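Local coordinates for protein putative polyketide cyclase (Acidithiobacillus ferrooxidans, PDB 3F9S) that is of unproven function but belongs to the SnoaL-like polyketide cyclases of the NTF2 clan and may act as a lyase on a polyketide-like substrate, at residues K9-Q14 with D119-T124; T16-S21 with D29-P34; P34-L39 with T114-D119. All coordinates share one frame; numbering follows the deposited sequence.

Contact 1: residues K9-Q14 with D119-T124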
loop_
_atom_site.group_PDB
_atom_site.type_symbol
_atom_site.label_atom_id
_atom_site.label_comp_id
_atom_site.label_asym_id
_atom_site.label_seq_id
_atom_site.Cartn_x
_atom_site.Cartn_y
_atom_site.Cartn_z
ATOM N N LYS A 9 2.812 13.532 -12.661
ATOM C CA LYS A 9 1.775 12.490 -12.850
ATOM C C LYS A 9 1.836 11.834 -14.235
ATOM O O LYS A 9 1.718 10.594 -14.358
ATOM C CB LYS A 9 0.378 13.037 -12.598
ATOM C CG LYS A 9 0.175 13.326 -11.123
ATOM C CD LYS A 9 -1.242 13.723 -10.876
ATOM C CE LYS A 9 -1.502 14.125 -9.431
ATOM N NZ LYS A 9 -2.946 14.380 -9.183
ATOM N N GLU A 10 2.030 12.676 -15.247
ATOM C CA GLU A 10 2.145 12.200 -16.625
ATOM C C GLU A 10 3.392 11.320 -16.744
ATOM O O GLU A 10 3.353 10.280 -17.392
ATOM C CB GLU A 10 2.136 13.377 -17.609
ATOM C CG GLU A 10 0.737 14.005 -17.749
ATOM C CD GLU A 10 0.729 15.438 -18.278
ATOM O OE1 GLU A 10 1.235 16.343 -17.580
ATOM O OE2 GLU A 10 0.156 15.682 -19.361
ATOM N N ILE A 11 4.473 11.735 -16.096
ATOM C CA ILE A 11 5.730 10.984 -16.094
ATOM C C ILE A 11 5.536 9.594 -15.496
ATOM O O ILE A 11 5.925 8.608 -16.116
ATOM C CB ILE A 11 6.836 11.750 -15.354
ATOM C CG1 ILE A 11 7.285 12.944 -16.188
ATOM C CG2 ILE A 11 8.033 10.831 -15.038
ATOM C CD1 ILE A 11 7.998 13.959 -15.376
ATOM N N LEU A 12 4.914 9.515 -14.321
ATOM C CA LEU A 12 4.642 8.218 -13.676
ATOM C C LEU A 12 3.776 7.341 -14.523
ATOM O O LEU A 12 4.019 6.146 -14.620
ATOM C CB LEU A 12 3.927 8.344 -12.328
ATOM C CG LEU A 12 4.727 8.600 -11.071
ATOM C CD1 LEU A 12 3.809 8.475 -9.836
ATOM C CD2 LEU A 12 5.924 7.651 -10.981
ATOM N N THR A 13 2.757 7.953 -15.104
ATOM C CA THR A 13 1.863 7.248 -15.983
ATOM C C THR A 13 2.639 6.633 -17.156
ATOM O O THR A 13 2.491 5.433 -17.387
ATOM C CB THR A 13 0.719 8.117 -16.471
ATOM O OG1 THR A 13 0.040 8.695 -15.347
ATOM C CG2 THR A 13 -0.284 7.284 -17.316
ATOM N N GLN A 14 3.493 7.413 -17.821
ATOM C CA GLN A 14 4.255 6.919 -18.991
ATOM C C GLN A 14 5.281 5.875 -18.562
ATOM O O GLN A 14 5.423 4.841 -19.198
ATOM C CB GLN A 14 4.974 8.055 -19.736
ATOM C CG GLN A 14 5.385 7.659 -21.162
ATOM C CD GLN A 14 6.283 8.665 -21.883
ATOM O OE1 GLN A 14 7.075 9.384 -21.267
ATOM N NE2 GLN A 14 6.195 8.676 -23.205
ATOM N N ASP A 119 13.048 13.733 -8.148
ATOM C CA ASP A 119 14.076 14.766 -8.172
ATOM C C ASP A 119 13.872 15.278 -9.591
ATOM O O ASP A 119 14.367 14.664 -10.533
ATOM C CB ASP A 119 15.450 14.167 -7.920
ATOM C CG ASP A 119 16.566 15.188 -7.931
ATOM O OD1 ASP A 119 16.348 16.346 -8.310
ATOM O OD2 ASP A 119 17.699 14.810 -7.578
ATOM N N GLY A 120 13.110 16.369 -9.735
ATOM C CA GLY A 120 12.735 16.862 -11.052
ATOM C C GLY A 120 11.820 15.834 -11.696
ATOM O O GLY A 120 10.860 15.388 -11.083
ATOM N N ASN A 121 12.151 15.423 -12.916
ATOM C CA ASN A 121 11.394 14.412 -13.643
ATOM C C ASN A 121 11.844 12.989 -13.371
ATOM O O ASN A 121 11.304 12.088 -13.987
ATOM C CB ASN A 121 11.475 14.655 -15.153
ATOM C CG ASN A 121 10.661 15.826 -15.599
ATOM O OD1 ASN A 121 10.015 16.490 -14.789
ATOM N ND2 ASN A 121 10.636 16.056 -16.889
ATOM N N ARG A 122 12.779 12.797 -12.449
ATOM C CA ARG A 122 13.359 11.494 -12.228
ATOM C C ARG A 122 12.993 10.930 -10.893
ATOM O O ARG A 122 12.781 11.663 -9.935
ATOM C CB ARG A 122 14.852 11.561 -12.457
ATOM C CG ARG A 122 15.118 11.672 -13.937
ATOM C CD ARG A 122 16.520 11.944 -14.230
ATOM N NE ARG A 122 16.699 12.063 -15.675
ATOM C CZ ARG A 122 16.805 11.055 -16.533
ATOM N NH1 ARG A 122 16.801 9.791 -16.134
ATOM N NH2 ARG A 122 16.948 11.320 -17.815
ATOM N N LEU A 123 12.854 9.609 -10.863
ATOM C CA LEU A 123 12.415 8.928 -9.675
ATOM C C LEU A 123 13.630 8.559 -8.862
ATOM O O LEU A 123 14.616 8.067 -9.404
ATOM C CB LEU A 123 11.649 7.670 -10.037
ATOM C CG LEU A 123 10.444 7.911 -10.953
ATOM C CD1 LEU A 123 9.794 6.593 -11.315
ATOM C CD2 LEU A 123 9.411 8.871 -10.343
ATOM N N THR A 124 13.558 8.860 -7.580
ATOM C CA THR A 124 14.648 8.602 -6.644
ATOM C C THR A 124 14.396 7.431 -5.721
ATOM O O THR A 124 15.287 7.028 -4.973
ATOM C CB THR A 124 14.937 9.821 -5.791
ATOM O OG1 THR A 124 13.794 10.096 -4.977
ATOM C CG2 THR A 124 15.296 11.004 -6.682
#
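Ile11 sets its terminal methyl over the flat amide of Asn121. CD1 stands 3.3 Å from Asn121 CG, almost straight above that carbon, so the methyl rests on the face of the amide and does not meet its rim. The two side chains cross at about a right angle. Ile11 CG1 is anti to the carbonyl carbon (chi1 -72°), and the nearly extended second torsion (chi2 161°) then carries CD1 out from the helix to the amide. The other branch, CG2, comes to 3.7 Å from the backbone O of Asn121. Asn121 OD1 accepts a hydrogen bond from Ser5 OG, which limits the turning of the amide beneath the methyl. Deeper in, Leu12 and Leu123 meet by their methyls, Leu12 CD2 lying 3.7 Å from Leu123 CD2. No hydrogen bond joins the two segments. Asn121 sits in a type II' turn from Asp119 to Arg122, closed by Arg122 N to Asp119 O at 3.1 Å and by Asp119 N to Arg122 O at 2.7 Å. This tight hairpin links strand 107-118 to strand 122-130. Helix 8-21 packs against it: Leu12 and Leu123 both pack on Tyr116 and Phe118 of strand 107-118, while Leu12 also touches Leu77 of strand 71-80.

Contact 2: residues T16-S21 with D29-P34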
loop_
_atom_site.group_PDB
_atom_site.type_symbol
_atom_site.label_atom_id
_atom_site.label_comp_id
_atom_site.label_asym_id
_atom_site.label_seq_id
_atom_site.Cartn_x
_atom_site.Cartn_y
_atom_site.Cartn_z
ATOM N N THR A 16 5.261 3.960 -15.892
ATOM C CA THR A 16 4.573 2.739 -15.486
ATOM C C THR A 16 4.181 1.954 -16.711
ATOM O O THR A 16 4.374 0.742 -16.767
ATOM C CB THR A 16 3.341 3.063 -14.614
ATOM O OG1 THR A 16 3.782 3.741 -13.426
ATOM C CG2 THR A 16 2.576 1.800 -14.223
ATOM N N ARG A 17 3.675 2.664 -17.708
ATOM C CA ARG A 17 3.277 2.031 -18.946
ATOM C C ARG A 17 4.474 1.406 -19.658
ATOM O O ARG A 17 4.470 0.205 -19.947
ATOM C CB ARG A 17 2.578 3.034 -19.854
ATOM C CG ARG A 17 2.013 2.400 -21.088
ATOM C CD ARG A 17 1.339 3.409 -21.959
ATOM N NE ARG A 17 0.919 2.797 -23.216
ATOM C CZ ARG A 17 0.402 3.457 -24.254
ATOM N NH1 ARG A 17 0.199 4.778 -24.226
ATOM N NH2 ARG A 17 0.067 2.769 -25.343
ATOM N N GLU A 18 5.483 2.218 -19.921
ATOM C CA GLU A 18 6.635 1.768 -20.705
ATOM C C GLU A 18 7.494 0.724 -20.040
ATOM O O GLU A 18 7.792 -0.320 -20.630
ATOM C CB GLU A 18 7.505 2.958 -21.095
ATOM C CG GLU A 18 6.836 3.894 -22.055
ATOM C CD GLU A 18 7.688 5.091 -22.435
ATOM O OE1 GLU A 18 8.744 5.342 -21.817
ATOM O OE2 GLU A 18 7.268 5.804 -23.372
ATOM N N VAL A 19 7.909 1.019 -18.818
ATOM C CA VAL A 19 8.815 0.121 -18.115
ATOM C C VAL A 19 8.095 -1.087 -17.534
ATOM O O VAL A 19 8.481 -2.218 -17.805
ATOM C CB VAL A 19 9.583 0.843 -17.001
ATOM C CG1 VAL A 19 10.451 -0.148 -16.195
ATOM C CG2 VAL A 19 10.429 1.959 -17.591
ATOM N N TRP A 20 7.032 -0.837 -16.783
ATOM C CA TRP A 20 6.406 -1.886 -15.988
ATOM C C TRP A 20 5.325 -2.681 -16.646
ATOM O O TRP A 20 5.199 -3.870 -16.358
ATOM C CB TRP A 20 5.938 -1.303 -14.660
ATOM C CG TRP A 20 7.127 -1.046 -13.841
ATOM C CD1 TRP A 20 7.791 0.128 -13.716
ATOM C CD2 TRP A 20 7.900 -2.034 -13.150
ATOM N NE1 TRP A 20 8.903 -0.051 -12.938
ATOM C CE2 TRP A 20 8.999 -1.370 -12.577
ATOM C CE3 TRP A 20 7.748 -3.412 -12.930
ATOM C CZ2 TRP A 20 9.949 -2.030 -11.786
ATOM C CZ3 TRP A 20 8.702 -4.077 -12.171
ATOM C CH2 TRP A 20 9.792 -3.380 -11.605
ATOM N N SER A 21 4.505 -2.026 -17.456
ATOM C CA SER A 21 3.439 -2.722 -18.155
ATOM C C SER A 21 3.913 -3.281 -19.485
ATOM O O SER A 21 3.465 -4.356 -19.860
ATOM C CB SER A 21 2.221 -1.829 -18.352
ATOM O OG SER A 21 1.681 -1.442 -17.099
ATOM N N ASP A 29 16.055 4.515 -18.315
ATOM C CA ASP A 29 17.017 5.597 -18.505
ATOM C C ASP A 29 16.397 6.994 -18.531
ATOM O O ASP A 29 17.059 7.941 -18.157
ATOM C CB ASP A 29 17.813 5.411 -19.791
ATOM C CG ASP A 29 18.724 4.200 -19.765
ATOM O OD1 ASP A 29 18.874 3.546 -18.717
ATOM O OD2 ASP A 29 19.290 3.897 -20.831
ATOM N N LYS A 30 15.166 7.114 -19.013
ATOM C CA LYS A 30 14.470 8.391 -19.096
ATOM C C LYS A 30 13.847 8.821 -17.782
ATOM O O LYS A 30 13.559 10.003 -17.610
ATOM C CB LYS A 30 13.328 8.310 -20.105
ATOM C CG LYS A 30 13.726 7.926 -21.506
ATOM C CD LYS A 30 12.536 7.965 -22.467
ATOM C CE LYS A 30 11.527 6.856 -22.201
ATOM N NZ LYS A 30 10.451 6.819 -23.232
ATOM N N TYR A 31 13.614 7.871 -16.874
ATOM C CA TYR A 31 12.842 8.130 -15.658
ATOM C C TYR A 31 13.537 8.008 -14.324
ATOM O O TYR A 31 13.048 8.563 -13.351
ATOM C CB TYR A 31 11.713 7.105 -15.606
ATOM C CG TYR A 31 10.823 7.136 -16.803
ATOM C CD1 TYR A 31 10.027 8.242 -17.046
ATOM C CD2 TYR A 31 10.790 6.070 -17.707
ATOM C CE1 TYR A 31 9.196 8.290 -18.150
ATOM C CE2 TYR A 31 9.962 6.106 -18.824
ATOM C CZ TYR A 31 9.147 7.220 -19.016
ATOM O OH TYR A 31 8.306 7.304 -20.087
ATOM N N ILE A 32 14.598 7.213 -14.257
ATOM C CA ILE A 32 15.245 6.931 -12.993
ATOM C C ILE A 32 16.391 7.874 -12.748
ATOM O O ILE A 32 17.188 8.142 -13.626
ATOM C CB ILE A 32 15.679 5.463 -12.896
ATOM C CG1 ILE A 32 14.491 4.543 -13.192
ATOM C CG2 ILE A 32 16.222 5.143 -11.513
ATOM C CD1 ILE A 32 13.214 4.797 -12.373
ATOM N N ALA A 33 16.469 8.348 -11.511
ATOM C CA ALA A 33 17.546 9.198 -11.058
ATOM C C ALA A 33 18.814 8.359 -10.945
ATOM O O ALA A 33 18.746 7.122 -10.917
ATOM C CB ALA A 33 17.226 9.806 -9.713
ATOM N N PRO A 34 19.974 9.015 -10.838
ATOM C CA PRO A 34 21.219 8.252 -10.691
ATOM C C PRO A 34 21.250 7.309 -9.484
ATOM O O PRO A 34 21.945 6.293 -9.530
ATOM C CB PRO A 34 22.282 9.340 -10.575
ATOM C CG PRO A 34 21.703 10.478 -11.288
ATOM C CD PRO A 34 20.252 10.457 -10.949
#
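Glu18 OE1 is the tight point of this contact, met by two side chains at once. Lys30 NZ forms a salt bridge with it at 2.7 Å, arriving on the syn side of the carboxylate and 22° out of its plane. The hydroxyl of Tyr31 lies equally near, with OH 2.7 Å from Glu18 OE1, and the oxygen sits in the plane of the ring, at its edge; Gln14 OE1 is a second acceptor within reach of the same hydroxyl. Carboxylate and ring planes stand 61° apart. Lys30 bends at its third torsion (chi3 -70°), which folds its ammonium back to the acid while CB covers one face of the Tyr31 ring. With an alanine in place of Glu18, the Lys30 ammonium would probably lose its charged mate and the Tyr31 hydroxyl one of its polar partners. This close polar grip lies toward solvent, where Lys30 is exposed; the apolar touch between the buried Val19 and Tyr31 is looser, Val19 CG2 coming no closer than 4.1 Å to Tyr31 CD2, although the Tyr31 ring also meets Phe15 edge-to-face. A long helix followed, after a short loop, by a brief, weakly bonded helical turn is consistent with the N-terminal part of the cone-like NTF2 fold.

Contact 3: residues P34-L39 with T114-D119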
loop_
_atom_site.group_PDB
_atom_site.type_symbol
_atom_site.label_atom_id
_atom_site.label_comp_id
_atom_site.label_asym_id
_atom_site.label_seq_id
_atom_site.Cartn_x
_atom_site.Cartn_y
_atom_site.Cartn_z
ATOM N N PRO A 34 19.974 9.015 -10.838
ATOM C CA PRO A 34 21.219 8.252 -10.691
ATOM C C PRO A 34 21.250 7.309 -9.484
ATOM O O PRO A 34 21.945 6.293 -9.530
ATOM C CB PRO A 34 22.282 9.340 -10.575
ATOM C CG PRO A 34 21.703 10.478 -11.288
ATOM C CD PRO A 34 20.252 10.457 -10.949
ATOM N N LYS A 35 20.524 7.680 -8.429
ATOM C CA LYS A 35 20.385 6.879 -7.213
ATOM C C LYS A 35 18.897 6.654 -6.991
ATOM O O LYS A 35 18.127 7.608 -6.976
ATOM C CB LYS A 35 20.999 7.582 -6.006
ATOM C CG LYS A 35 22.515 7.659 -6.036
ATOM N N TYR A 36 18.513 5.392 -6.832
ATOM C CA TYR A 36 17.143 5.020 -6.631
ATOM C C TYR A 36 17.100 4.087 -5.433
ATOM O O TYR A 36 17.759 3.067 -5.448
ATOM C CB TYR A 36 16.616 4.327 -7.866
ATOM C CG TYR A 36 15.166 3.973 -7.763
ATOM C CD1 TYR A 36 14.762 2.787 -7.150
ATOM C CD2 TYR A 36 14.195 4.786 -8.329
ATOM C CE1 TYR A 36 13.403 2.444 -7.102
ATOM C CE2 TYR A 36 12.868 4.471 -8.268
ATOM C CZ TYR A 36 12.475 3.293 -7.657
ATOM O OH TYR A 36 11.132 3.005 -7.632
ATOM N N THR A 37 16.294 4.430 -4.440
ATOM C CA THR A 37 16.230 3.669 -3.214
ATOM C C THR A 37 14.908 2.982 -3.075
ATOM O O THR A 37 13.879 3.623 -3.132
ATOM C CB THR A 37 16.447 4.580 -2.006
ATOM O OG1 THR A 37 17.712 5.213 -2.164
ATOM C CG2 THR A 37 16.424 3.792 -0.684
ATOM N N VAL A 38 14.942 1.674 -2.862
ATOM C CA VAL A 38 13.719 0.929 -2.565
ATOM C C VAL A 38 13.567 1.167 -1.058
ATOM O O VAL A 38 14.127 0.463 -0.230
ATOM C CB VAL A 38 13.824 -0.548 -2.907
ATOM C CG1 VAL A 38 12.521 -1.250 -2.537
ATOM C CG2 VAL A 38 14.187 -0.755 -4.387
ATOM N N LEU A 39 12.829 2.206 -0.722
ATOM C CA LEU A 39 12.690 2.630 0.665
ATOM C C LEU A 39 11.908 1.611 1.470
ATOM O O LEU A 39 12.234 1.349 2.599
ATOM C CB LEU A 39 11.985 3.970 0.745
ATOM C CG LEU A 39 12.725 5.126 0.077
ATOM C CD1 LEU A 39 11.739 6.280 -0.187
ATOM C CD2 LEU A 39 13.883 5.549 0.973
ATOM N N THR A 114 2.082 2.860 -4.279
ATOM C CA THR A 114 3.486 3.133 -4.376
ATOM C C THR A 114 3.693 4.609 -4.307
ATOM O O THR A 114 3.161 5.316 -5.136
ATOM C CB THR A 114 3.999 2.657 -5.707
ATOM O OG1 THR A 114 3.609 1.301 -5.870
ATOM C CG2 THR A 114 5.511 2.752 -5.744
ATOM N N VAL A 115 4.428 5.037 -3.296
ATOM C CA VAL A 115 4.849 6.426 -3.178
ATOM C C VAL A 115 6.103 6.491 -4.024
ATOM O O VAL A 115 7.050 5.731 -3.796
ATOM C CB VAL A 115 5.235 6.825 -1.763
ATOM C CG1 VAL A 115 5.577 8.318 -1.749
ATOM C CG2 VAL A 115 4.070 6.517 -0.787
ATOM N N TYR A 116 6.118 7.404 -4.978
ATOM C CA TYR A 116 7.276 7.630 -5.820
ATOM C C TYR A 116 7.819 8.964 -5.445
ATOM O O TYR A 116 7.054 9.903 -5.344
ATOM C CB TYR A 116 6.907 7.646 -7.295
ATOM C CG TYR A 116 6.973 6.294 -7.890
ATOM C CD1 TYR A 116 8.226 5.710 -8.114
ATOM C CD2 TYR A 116 5.835 5.580 -8.215
ATOM C CE1 TYR A 116 8.342 4.467 -8.649
ATOM C CE2 TYR A 116 5.936 4.309 -8.758
ATOM C CZ TYR A 116 7.197 3.762 -8.962
ATOM O OH TYR A 116 7.360 2.524 -9.514
ATOM N N TYR A 117 9.127 9.009 -5.217
ATOM C CA TYR A 117 9.815 10.227 -4.880
ATOM C C TYR A 117 10.520 10.701 -6.120
ATOM O O TYR A 117 11.113 9.895 -6.848
ATOM C CB TYR A 117 10.798 9.961 -3.746
ATOM C CG TYR A 117 10.051 9.730 -2.476
ATOM C CD1 TYR A 117 9.585 10.825 -1.758
ATOM C CD2 TYR A 117 9.745 8.439 -2.013
ATOM C CE1 TYR A 117 8.874 10.666 -0.590
ATOM C CE2 TYR A 117 9.018 8.274 -0.819
ATOM C CZ TYR A 117 8.592 9.394 -0.133
ATOM O OH TYR A 117 7.894 9.339 1.050
ATOM N N PHE A 118 10.523 12.023 -6.282
ATOM C CA PHE A 118 11.058 12.667 -7.454
ATOM C C PHE A 118 12.187 13.611 -7.157
ATOM O O PHE A 118 12.286 14.180 -6.074
ATOM C CB PHE A 118 9.988 13.511 -8.125
ATOM C CG PHE A 118 8.992 12.730 -8.875
ATOM C CD1 PHE A 118 7.960 12.074 -8.202
ATOM C CD2 PHE A 118 9.043 12.679 -10.267
ATOM C CE1 PHE A 118 7.011 11.366 -8.914
ATOM C CE2 PHE A 118 8.101 11.977 -10.975
ATOM C CZ PHE A 118 7.080 11.322 -10.295
ATOM N N ASP A 119 13.048 13.733 -8.148
ATOM C CA ASP A 119 14.076 14.766 -8.172
ATOM C C ASP A 119 13.872 15.278 -9.591
ATOM O O ASP A 119 14.367 14.664 -10.533
ATOM C CB ASP A 119 15.450 14.167 -7.920
ATOM C CG ASP A 119 16.566 15.188 -7.931
ATOM O OD1 ASP A 119 16.348 16.346 -8.310
ATOM O OD2 ASP A 119 17.699 14.810 -7.578
HETATM O O HOH W 1 10.011 1.543 -9.457
#
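The curved sheet of the NTF2-like fold brings Tyr36 and Tyr116 together on its concave side, where members of this fold usually have their pocket. Tyr36 brings its hydroxyl to the other ring, OH standing 3.3 Å from Tyr116 CE1, and that carbon lies at the edge of the Tyr36 ring, near its plane. The ring planes are about 52° apart, so this is no parallel stack. Their carbons approach less closely, Tyr36 CZ being 4.4 Å from Tyr116 CE1. The first torsion of Tyr36 swings CG anti to the backbone N (chi1 -177°), which sends the ring across strand 122-130 toward Tyr116. A water molecule joins the two phenols, 2.6 Å from Tyr36 OH and 2.8 Å from Tyr116 OH, in the plane of the Tyr116 ring. Tyr36 OH is also hydrogen-bonded to His126 ND1, and Tyr116 OH to a bound glycerol, probably from the crystallisation liquor. Each hydroxyl thus has the water and one further polar partner, and the glycerol may mark a pocket. Tyr117, next in the strand, turns to the other face of the sheet and meets Leu39, whose CD1 comes 3.4 Å from Tyr117 CE2 and 3.5 Å from Tyr117 CD2; the two side chains cross at about a right angle. Strands 36-40 and 107-118 are not direct neighbours: strand 122-130 runs between them, pairing with Thr37 through Thr124 and His126. Helix 8-21 covers Tyr116 through Leu12 and Phe15, strand 83-93 touches Tyr117 through Ala83, and Phe78 of the second subunit packs on Tyr117 as well.

In the fold
Helix 8-21 carries one side of both contact 1 and contact 2, whose centres lie 8 Å apart; Gln14 OE1 reaches Tyr31 OH at 2.7 Å, and Leu123 N pairs with Tyr31 O at the same length. Contact 3, about 10 Å from contact 1 between centres, shares Asp119 with it, and the backbone of Thr124 bonds to strands on both sides: its N to Tyr117 O and its O to Thr37 N. Leu12 CD2 packs 3.5 Å from Tyr116 CD2, so contact 1 adjoins the tyrosine whose hydroxyl bonds the glycerol, in what may be the pocket. Contacts 2 and 3 share only Pro34, where the chain turns from strand 32-33 toward strand 36-40.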